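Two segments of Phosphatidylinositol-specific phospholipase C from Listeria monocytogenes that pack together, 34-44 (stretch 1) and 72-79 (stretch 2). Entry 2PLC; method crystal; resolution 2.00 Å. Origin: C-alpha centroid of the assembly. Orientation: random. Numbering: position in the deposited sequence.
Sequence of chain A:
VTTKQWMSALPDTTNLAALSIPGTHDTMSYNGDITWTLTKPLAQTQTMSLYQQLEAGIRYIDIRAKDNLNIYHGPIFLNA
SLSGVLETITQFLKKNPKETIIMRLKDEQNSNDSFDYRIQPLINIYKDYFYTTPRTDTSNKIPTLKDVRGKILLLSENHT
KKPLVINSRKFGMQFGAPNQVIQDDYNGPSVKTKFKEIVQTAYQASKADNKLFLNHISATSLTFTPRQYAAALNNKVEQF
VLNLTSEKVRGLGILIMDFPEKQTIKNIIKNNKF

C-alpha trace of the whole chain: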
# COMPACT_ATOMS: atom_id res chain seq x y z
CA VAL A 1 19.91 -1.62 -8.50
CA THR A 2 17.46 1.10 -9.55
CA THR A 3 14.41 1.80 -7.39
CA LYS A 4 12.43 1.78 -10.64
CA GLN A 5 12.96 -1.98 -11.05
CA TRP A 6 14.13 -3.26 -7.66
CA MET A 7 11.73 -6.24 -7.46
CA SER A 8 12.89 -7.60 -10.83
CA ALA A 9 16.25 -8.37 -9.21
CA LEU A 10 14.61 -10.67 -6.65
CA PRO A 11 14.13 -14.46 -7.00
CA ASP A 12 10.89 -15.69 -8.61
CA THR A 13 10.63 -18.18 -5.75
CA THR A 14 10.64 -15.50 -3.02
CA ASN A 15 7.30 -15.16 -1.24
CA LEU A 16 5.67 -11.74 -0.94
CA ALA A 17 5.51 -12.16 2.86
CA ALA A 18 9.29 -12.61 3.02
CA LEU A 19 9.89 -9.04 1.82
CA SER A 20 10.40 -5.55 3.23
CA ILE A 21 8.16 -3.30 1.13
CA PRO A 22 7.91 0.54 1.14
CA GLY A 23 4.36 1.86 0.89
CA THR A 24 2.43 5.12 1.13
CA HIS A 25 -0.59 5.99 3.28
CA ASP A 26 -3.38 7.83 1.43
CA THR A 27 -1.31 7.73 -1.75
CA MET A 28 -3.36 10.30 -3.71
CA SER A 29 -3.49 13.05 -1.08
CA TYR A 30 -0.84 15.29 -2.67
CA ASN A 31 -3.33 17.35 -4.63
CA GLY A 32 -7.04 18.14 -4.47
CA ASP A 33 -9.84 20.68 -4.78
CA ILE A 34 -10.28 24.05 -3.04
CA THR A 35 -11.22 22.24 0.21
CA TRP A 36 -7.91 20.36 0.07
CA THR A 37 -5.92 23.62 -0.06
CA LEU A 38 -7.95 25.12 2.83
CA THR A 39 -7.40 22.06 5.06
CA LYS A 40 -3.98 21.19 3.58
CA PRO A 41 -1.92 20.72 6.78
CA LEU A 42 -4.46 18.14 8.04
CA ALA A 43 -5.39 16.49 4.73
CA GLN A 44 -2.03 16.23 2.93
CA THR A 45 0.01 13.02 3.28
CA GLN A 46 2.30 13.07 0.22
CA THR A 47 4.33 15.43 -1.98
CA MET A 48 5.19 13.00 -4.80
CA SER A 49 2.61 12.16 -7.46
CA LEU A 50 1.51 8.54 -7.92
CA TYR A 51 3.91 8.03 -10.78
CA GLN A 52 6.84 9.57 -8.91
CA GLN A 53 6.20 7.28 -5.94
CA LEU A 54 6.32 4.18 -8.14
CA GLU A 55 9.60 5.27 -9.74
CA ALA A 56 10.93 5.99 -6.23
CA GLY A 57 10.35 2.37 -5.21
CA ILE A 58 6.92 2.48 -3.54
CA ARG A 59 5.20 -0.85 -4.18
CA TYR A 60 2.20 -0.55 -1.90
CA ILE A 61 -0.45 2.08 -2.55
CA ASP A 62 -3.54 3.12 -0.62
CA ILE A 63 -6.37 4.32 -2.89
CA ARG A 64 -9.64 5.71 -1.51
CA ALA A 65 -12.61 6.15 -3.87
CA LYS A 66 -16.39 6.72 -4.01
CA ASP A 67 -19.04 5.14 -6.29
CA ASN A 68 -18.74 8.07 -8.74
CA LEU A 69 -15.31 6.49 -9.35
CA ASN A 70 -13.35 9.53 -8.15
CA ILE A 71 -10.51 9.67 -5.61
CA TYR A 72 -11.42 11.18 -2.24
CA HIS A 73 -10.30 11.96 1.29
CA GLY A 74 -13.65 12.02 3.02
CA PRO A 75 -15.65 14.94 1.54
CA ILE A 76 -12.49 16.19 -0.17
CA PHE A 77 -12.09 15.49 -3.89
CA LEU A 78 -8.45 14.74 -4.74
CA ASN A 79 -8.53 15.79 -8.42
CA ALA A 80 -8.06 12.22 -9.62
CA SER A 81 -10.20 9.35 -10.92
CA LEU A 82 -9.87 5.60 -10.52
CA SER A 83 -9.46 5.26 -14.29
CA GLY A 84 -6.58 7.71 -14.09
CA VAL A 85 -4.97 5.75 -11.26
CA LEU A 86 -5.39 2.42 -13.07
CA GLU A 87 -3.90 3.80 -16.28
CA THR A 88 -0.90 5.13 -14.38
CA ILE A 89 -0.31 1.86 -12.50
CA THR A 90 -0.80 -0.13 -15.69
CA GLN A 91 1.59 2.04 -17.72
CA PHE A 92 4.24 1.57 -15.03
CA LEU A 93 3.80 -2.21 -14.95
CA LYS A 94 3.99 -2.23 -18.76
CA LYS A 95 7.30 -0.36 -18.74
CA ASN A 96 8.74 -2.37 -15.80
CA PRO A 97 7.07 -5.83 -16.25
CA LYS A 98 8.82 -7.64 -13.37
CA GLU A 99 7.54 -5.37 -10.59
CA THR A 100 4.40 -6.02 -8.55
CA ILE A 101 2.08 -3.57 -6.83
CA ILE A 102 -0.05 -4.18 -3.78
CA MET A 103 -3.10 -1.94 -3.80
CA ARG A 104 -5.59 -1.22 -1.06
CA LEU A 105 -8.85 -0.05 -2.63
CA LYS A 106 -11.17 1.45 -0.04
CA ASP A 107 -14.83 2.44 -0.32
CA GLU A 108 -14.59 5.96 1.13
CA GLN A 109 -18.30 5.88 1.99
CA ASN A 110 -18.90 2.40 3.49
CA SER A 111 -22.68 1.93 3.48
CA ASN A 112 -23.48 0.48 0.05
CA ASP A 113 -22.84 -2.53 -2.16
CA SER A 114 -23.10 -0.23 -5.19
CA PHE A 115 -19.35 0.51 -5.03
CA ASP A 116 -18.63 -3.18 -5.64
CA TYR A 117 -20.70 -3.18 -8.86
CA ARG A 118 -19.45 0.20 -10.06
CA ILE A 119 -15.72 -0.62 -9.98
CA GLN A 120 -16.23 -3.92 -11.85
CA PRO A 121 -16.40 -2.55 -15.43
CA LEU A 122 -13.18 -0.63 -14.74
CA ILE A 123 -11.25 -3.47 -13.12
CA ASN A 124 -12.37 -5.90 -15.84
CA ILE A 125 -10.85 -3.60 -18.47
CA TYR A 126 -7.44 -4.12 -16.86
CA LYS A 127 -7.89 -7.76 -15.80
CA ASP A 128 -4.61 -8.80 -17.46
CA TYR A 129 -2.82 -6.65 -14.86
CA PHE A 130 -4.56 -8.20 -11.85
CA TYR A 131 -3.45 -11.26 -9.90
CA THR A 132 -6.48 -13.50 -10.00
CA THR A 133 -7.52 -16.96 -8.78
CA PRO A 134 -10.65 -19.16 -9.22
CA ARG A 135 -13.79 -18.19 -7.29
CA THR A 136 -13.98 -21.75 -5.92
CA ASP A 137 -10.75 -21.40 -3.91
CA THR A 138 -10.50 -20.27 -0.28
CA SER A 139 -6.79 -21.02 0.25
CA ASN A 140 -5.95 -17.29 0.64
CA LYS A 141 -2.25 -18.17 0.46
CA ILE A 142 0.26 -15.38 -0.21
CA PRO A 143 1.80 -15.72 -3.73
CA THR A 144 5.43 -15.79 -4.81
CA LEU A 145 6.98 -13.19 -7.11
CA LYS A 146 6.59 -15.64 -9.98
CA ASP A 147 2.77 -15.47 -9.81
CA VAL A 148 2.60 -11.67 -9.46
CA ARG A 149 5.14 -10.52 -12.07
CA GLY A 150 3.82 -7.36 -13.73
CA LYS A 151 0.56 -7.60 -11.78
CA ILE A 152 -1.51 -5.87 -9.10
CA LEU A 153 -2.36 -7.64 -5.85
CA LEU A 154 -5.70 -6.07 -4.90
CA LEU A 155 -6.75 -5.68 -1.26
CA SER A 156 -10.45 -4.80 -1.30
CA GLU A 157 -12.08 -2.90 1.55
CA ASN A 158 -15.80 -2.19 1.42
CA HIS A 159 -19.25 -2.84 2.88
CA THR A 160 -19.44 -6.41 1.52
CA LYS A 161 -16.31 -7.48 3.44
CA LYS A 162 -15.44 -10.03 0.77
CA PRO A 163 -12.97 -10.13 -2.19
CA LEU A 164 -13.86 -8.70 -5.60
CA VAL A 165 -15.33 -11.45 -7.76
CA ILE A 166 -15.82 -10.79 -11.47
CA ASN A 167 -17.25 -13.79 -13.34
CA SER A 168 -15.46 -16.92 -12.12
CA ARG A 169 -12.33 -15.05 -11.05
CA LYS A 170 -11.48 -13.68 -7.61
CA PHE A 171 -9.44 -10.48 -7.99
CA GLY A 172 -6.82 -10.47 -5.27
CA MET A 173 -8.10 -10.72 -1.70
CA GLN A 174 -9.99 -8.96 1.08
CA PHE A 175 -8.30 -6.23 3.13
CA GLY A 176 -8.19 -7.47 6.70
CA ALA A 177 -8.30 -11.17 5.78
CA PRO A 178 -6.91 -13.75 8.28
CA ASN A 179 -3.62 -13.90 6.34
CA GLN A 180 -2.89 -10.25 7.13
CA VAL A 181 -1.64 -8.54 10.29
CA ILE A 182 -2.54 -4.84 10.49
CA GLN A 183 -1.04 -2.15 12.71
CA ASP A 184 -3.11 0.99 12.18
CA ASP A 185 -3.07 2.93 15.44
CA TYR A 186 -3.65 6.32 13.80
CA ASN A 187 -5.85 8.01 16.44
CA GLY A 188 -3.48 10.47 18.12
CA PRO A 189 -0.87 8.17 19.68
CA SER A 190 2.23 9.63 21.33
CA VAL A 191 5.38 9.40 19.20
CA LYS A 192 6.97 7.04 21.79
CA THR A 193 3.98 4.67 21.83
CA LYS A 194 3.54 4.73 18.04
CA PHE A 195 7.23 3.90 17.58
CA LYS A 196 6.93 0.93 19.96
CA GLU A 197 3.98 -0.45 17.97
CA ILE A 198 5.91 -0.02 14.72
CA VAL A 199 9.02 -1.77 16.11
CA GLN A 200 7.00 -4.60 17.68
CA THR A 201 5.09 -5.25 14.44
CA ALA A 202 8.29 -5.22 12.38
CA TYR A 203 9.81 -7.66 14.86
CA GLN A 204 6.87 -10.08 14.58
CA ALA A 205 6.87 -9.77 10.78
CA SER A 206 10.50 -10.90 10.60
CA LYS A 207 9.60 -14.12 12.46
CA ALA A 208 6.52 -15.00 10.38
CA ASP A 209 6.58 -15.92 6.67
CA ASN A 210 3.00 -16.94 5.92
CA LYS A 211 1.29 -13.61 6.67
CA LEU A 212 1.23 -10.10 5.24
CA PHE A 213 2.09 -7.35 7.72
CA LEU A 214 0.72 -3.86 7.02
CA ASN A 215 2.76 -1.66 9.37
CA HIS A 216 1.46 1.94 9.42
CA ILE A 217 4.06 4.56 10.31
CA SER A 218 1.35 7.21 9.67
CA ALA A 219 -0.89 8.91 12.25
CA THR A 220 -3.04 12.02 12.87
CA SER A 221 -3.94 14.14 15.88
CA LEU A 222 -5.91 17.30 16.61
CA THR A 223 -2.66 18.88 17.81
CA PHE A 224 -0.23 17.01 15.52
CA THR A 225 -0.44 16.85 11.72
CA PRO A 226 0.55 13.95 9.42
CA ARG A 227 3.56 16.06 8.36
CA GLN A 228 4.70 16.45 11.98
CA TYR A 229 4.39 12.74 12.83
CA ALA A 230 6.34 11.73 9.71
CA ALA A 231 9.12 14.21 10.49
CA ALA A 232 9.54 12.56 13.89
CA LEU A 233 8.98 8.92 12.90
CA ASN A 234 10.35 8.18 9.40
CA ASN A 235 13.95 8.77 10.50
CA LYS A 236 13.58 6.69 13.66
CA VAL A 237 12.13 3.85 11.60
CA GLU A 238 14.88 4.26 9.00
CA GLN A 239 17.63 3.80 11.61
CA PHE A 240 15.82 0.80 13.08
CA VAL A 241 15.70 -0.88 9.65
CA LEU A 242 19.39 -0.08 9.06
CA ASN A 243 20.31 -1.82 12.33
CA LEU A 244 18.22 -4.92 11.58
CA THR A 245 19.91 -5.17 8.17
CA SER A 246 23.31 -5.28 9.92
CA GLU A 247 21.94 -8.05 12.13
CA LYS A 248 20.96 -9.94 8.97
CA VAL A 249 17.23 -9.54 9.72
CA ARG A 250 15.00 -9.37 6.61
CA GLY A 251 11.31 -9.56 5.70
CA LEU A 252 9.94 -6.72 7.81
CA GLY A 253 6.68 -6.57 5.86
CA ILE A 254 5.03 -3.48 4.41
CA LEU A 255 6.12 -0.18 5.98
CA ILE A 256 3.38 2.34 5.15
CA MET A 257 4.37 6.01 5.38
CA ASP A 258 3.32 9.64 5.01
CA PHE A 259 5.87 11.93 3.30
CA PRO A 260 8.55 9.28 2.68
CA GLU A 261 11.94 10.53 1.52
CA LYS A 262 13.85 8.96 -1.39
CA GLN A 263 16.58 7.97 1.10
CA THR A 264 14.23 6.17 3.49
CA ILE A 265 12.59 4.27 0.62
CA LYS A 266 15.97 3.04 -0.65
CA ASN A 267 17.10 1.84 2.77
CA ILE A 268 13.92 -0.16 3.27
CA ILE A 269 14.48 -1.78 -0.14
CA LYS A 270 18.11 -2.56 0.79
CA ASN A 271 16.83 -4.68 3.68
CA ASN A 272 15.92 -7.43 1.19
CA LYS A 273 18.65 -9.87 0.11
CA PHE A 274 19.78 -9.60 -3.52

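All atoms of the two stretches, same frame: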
# COMPACT_ATOMS: atom_id res chain seq x y z
N ILE A 34 -10.42 22.88 -3.90
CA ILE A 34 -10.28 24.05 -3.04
C ILE A 34 -10.33 23.68 -1.55
O ILE A 34 -9.62 24.29 -0.74
CB ILE A 34 -11.34 25.12 -3.39
CG1 ILE A 34 -11.04 26.43 -2.67
CG2 ILE A 34 -12.74 24.62 -3.07
CD1 ILE A 34 -9.69 27.06 -3.04
N THR A 35 -11.12 22.67 -1.19
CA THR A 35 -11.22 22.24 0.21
C THR A 35 -9.90 21.61 0.68
O THR A 35 -9.54 21.71 1.85
CB THR A 35 -12.38 21.25 0.43
OG1 THR A 35 -13.60 21.84 -0.02
CG2 THR A 35 -12.52 20.91 1.90
N TRP A 36 -9.19 20.98 -0.25
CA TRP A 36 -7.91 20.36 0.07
C TRP A 36 -6.87 21.43 0.42
O TRP A 36 -6.09 21.26 1.35
CB TRP A 36 -7.43 19.52 -1.12
CG TRP A 36 -6.18 18.75 -0.83
CD1 TRP A 36 -6.08 17.53 -0.21
CD2 TRP A 36 -4.84 19.15 -1.14
NE1 TRP A 36 -4.76 17.17 -0.10
CE2 TRP A 36 -3.98 18.14 -0.66
CE3 TRP A 36 -4.29 20.27 -1.77
CZ2 TRP A 36 -2.59 18.22 -0.80
CZ3 TRP A 36 -2.91 20.35 -1.90
CH2 TRP A 36 -2.08 19.33 -1.42
N THR A 37 -6.87 22.54 -0.32
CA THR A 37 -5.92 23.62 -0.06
C THR A 37 -6.23 24.32 1.27
O THR A 37 -5.32 24.71 2.00
CB THR A 37 -5.92 24.67 -1.20
OG1 THR A 37 -7.22 25.24 -1.33
CG2 THR A 37 -5.52 24.02 -2.52
N LEU A 38 -7.51 24.48 1.58
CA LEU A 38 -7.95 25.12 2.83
C LEU A 38 -7.64 24.30 4.08
O LEU A 38 -7.38 24.85 5.15
CB LEU A 38 -9.46 25.42 2.77
CG LEU A 38 -9.93 26.43 1.72
CD1 LEU A 38 -11.46 26.45 1.65
CD2 LEU A 38 -9.38 27.79 2.06
N THR A 39 -7.67 22.97 3.95
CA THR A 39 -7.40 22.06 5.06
C THR A 39 -6.09 21.30 4.86
O THR A 39 -5.83 20.31 5.53
CB THR A 39 -8.51 21.02 5.18
OG1 THR A 39 -8.50 20.19 4.01
CG2 THR A 39 -9.88 21.68 5.31
N LYS A 40 -5.26 21.80 3.95
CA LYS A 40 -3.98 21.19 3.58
C LYS A 40 -3.11 20.56 4.67
O LYS A 40 -2.76 19.38 4.57
CB LYS A 40 -3.16 22.18 2.74
CG LYS A 40 -1.95 21.58 2.05
CD LYS A 40 -1.58 22.43 0.84
CE LYS A 40 -0.16 22.96 0.92
NZ LYS A 40 0.85 21.87 0.95
N PRO A 41 -2.76 21.31 5.72
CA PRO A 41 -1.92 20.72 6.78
C PRO A 41 -2.48 19.46 7.47
O PRO A 41 -1.72 18.65 7.99
CB PRO A 41 -1.74 21.89 7.75
CG PRO A 41 -2.96 22.73 7.52
CD PRO A 41 -3.09 22.71 6.03
N LEU A 42 -3.80 19.29 7.42
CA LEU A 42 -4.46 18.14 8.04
C LEU A 42 -4.74 17.02 7.03
O LEU A 42 -4.70 15.83 7.37
CB LEU A 42 -5.79 18.58 8.65
CG LEU A 42 -5.80 19.79 9.59
CD1 LEU A 42 -7.24 20.19 9.88
CD2 LEU A 42 -5.05 19.46 10.88
N ALA A 43 -5.05 17.42 5.80
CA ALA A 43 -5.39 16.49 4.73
C ALA A 43 -4.22 15.91 3.94
O ALA A 43 -4.27 14.76 3.53
CB ALA A 43 -6.38 17.16 3.78
N GLN A 44 -3.18 16.70 3.71
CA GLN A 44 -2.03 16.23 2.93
C GLN A 44 -1.19 15.13 3.58
O GLN A 44 -0.88 15.19 4.77
CB GLN A 44 -1.14 17.41 2.55
CG GLN A 44 -0.04 17.07 1.58
CD GLN A 44 0.94 18.20 1.40
OE1 GLN A 44 1.13 19.02 2.29
NE2 GLN A 44 1.59 18.25 0.24
N TYR A 72 -11.06 10.29 -3.33
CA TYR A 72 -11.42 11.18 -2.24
C TYR A 72 -10.65 10.99 -0.94
O TYR A 72 -9.91 10.03 -0.75
CB TYR A 72 -12.92 11.02 -1.91
CG TYR A 72 -13.88 11.63 -2.90
CD1 TYR A 72 -14.23 10.94 -4.07
CD2 TYR A 72 -14.44 12.88 -2.68
CE1 TYR A 72 -15.11 11.50 -4.98
CE2 TYR A 72 -15.33 13.44 -3.59
CZ TYR A 72 -15.66 12.74 -4.74
OH TYR A 72 -16.52 13.30 -5.65
N HIS A 73 -10.87 11.95 -0.05
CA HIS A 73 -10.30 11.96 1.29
C HIS A 73 -11.49 12.50 2.06
O HIS A 73 -11.58 13.70 2.35
CB HIS A 73 -9.12 12.92 1.38
CG HIS A 73 -8.50 12.96 2.74
ND1 HIS A 73 -9.06 13.66 3.79
CD2 HIS A 73 -7.38 12.38 3.23
CE1 HIS A 73 -8.31 13.50 4.87
NE2 HIS A 73 -7.28 12.73 4.55
N GLY A 74 -12.45 11.62 2.33
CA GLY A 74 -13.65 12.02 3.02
C GLY A 74 -14.47 12.84 2.03
O GLY A 74 -14.73 12.39 0.92
N PRO A 75 -14.87 14.06 2.40
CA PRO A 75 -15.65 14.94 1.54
C PRO A 75 -14.76 15.74 0.58
O PRO A 75 -15.25 16.57 -0.19
CB PRO A 75 -16.32 15.87 2.54
CG PRO A 75 -15.24 16.05 3.57
CD PRO A 75 -14.70 14.65 3.75
N ILE A 76 -13.46 15.49 0.65
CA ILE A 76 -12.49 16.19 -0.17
C ILE A 76 -12.12 15.44 -1.44
O ILE A 76 -11.62 14.32 -1.39
CB ILE A 76 -11.21 16.47 0.65
CG1 ILE A 76 -11.55 17.35 1.85
CG2 ILE A 76 -10.14 17.13 -0.21
CD1 ILE A 76 -10.40 17.52 2.81
N PHE A 77 -12.41 16.06 -2.59
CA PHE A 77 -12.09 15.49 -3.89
C PHE A 77 -10.59 15.70 -4.11
O PHE A 77 -10.09 16.81 -3.91
CB PHE A 77 -12.90 16.21 -4.98
CG PHE A 77 -12.56 15.78 -6.38
CD1 PHE A 77 -12.37 14.43 -6.69
CD2 PHE A 77 -12.43 16.72 -7.39
CE1 PHE A 77 -12.07 14.04 -7.99
CE2 PHE A 77 -12.13 16.34 -8.70
CZ PHE A 77 -11.94 14.99 -8.99
N LEU A 78 -9.89 14.65 -4.53
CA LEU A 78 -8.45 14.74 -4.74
C LEU A 78 -7.99 14.98 -6.18
O LEU A 78 -6.84 14.71 -6.51
CB LEU A 78 -7.76 13.51 -4.15
CG LEU A 78 -7.92 13.29 -2.64
CD1 LEU A 78 -7.13 12.07 -2.22
CD2 LEU A 78 -7.44 14.51 -1.87
N ASN A 79 -8.87 15.51 -7.02
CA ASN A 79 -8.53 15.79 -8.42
C ASN A 79 -7.91 14.61 -9.16
O ASN A 79 -6.89 14.75 -9.84
CB ASN A 79 -7.61 17.02 -8.52
CG ASN A 79 -8.35 18.33 -8.33
OD1 ASN A 79 -9.48 18.35 -7.83
ND2 ASN A 79 -7.73 19.42 -8.74

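A small contact can be organised by one branched side chain whose rotamer spreads its carbons among several neighbours, and the packing of a helical segment against a β-hairpin in this phospholipase C illustrates the principle. No hydrogen bond crosses between the segments; the contact rests on apolar packing, and Ile76 contributes the largest buried area.

Ile76 points toward the helical segment with chi1 at -61° (m) and chi2 at 172° (t). The extended chi2 carries CD1 past the first helix to the second, where it lies 4.2 Å from Ala43 CB. On the way, Ile76 CG1 meets Thr35 CG2 at 3.7 Å, while the other branch, Ile76 CG2, sits 3.7 Å from Trp36 CB and lies at the edge of the indole, near its plane.

The threonines show how a polar side chain can border such a patch. Thr35, in the m rotamer, offers its methyl to Ile76. Thr39, in the p rotamer, instead brings its hydroxyl close, with OG1 3.5 Å from Ile76 CD1; that oxygen is already engaged, since Thr39 OG1 donates to Thr35 O at 2.8 Å, within its own segment.

Trp36 leaves its backbone sideways, and its t rotamer (chi1 -175°, chi2 84°) brings CD1 to 3.7 Å from Leu78 CD2. Leu78 also starts sideways, but its m,t conformation brings the end of the side chain nearer the helix. The indole NE1 is hydrogen-bonded elsewhere in the structure.

At the other end, the methyl of Ala43 lies over one face of the His73 ring. His73 and Ile76 are the first and last residues of a type II' turn, closed by Ile76 N to His73 O (3.1 Å) and His73 N to Ile76 O (2.8 Å), and both side chains point toward the helices.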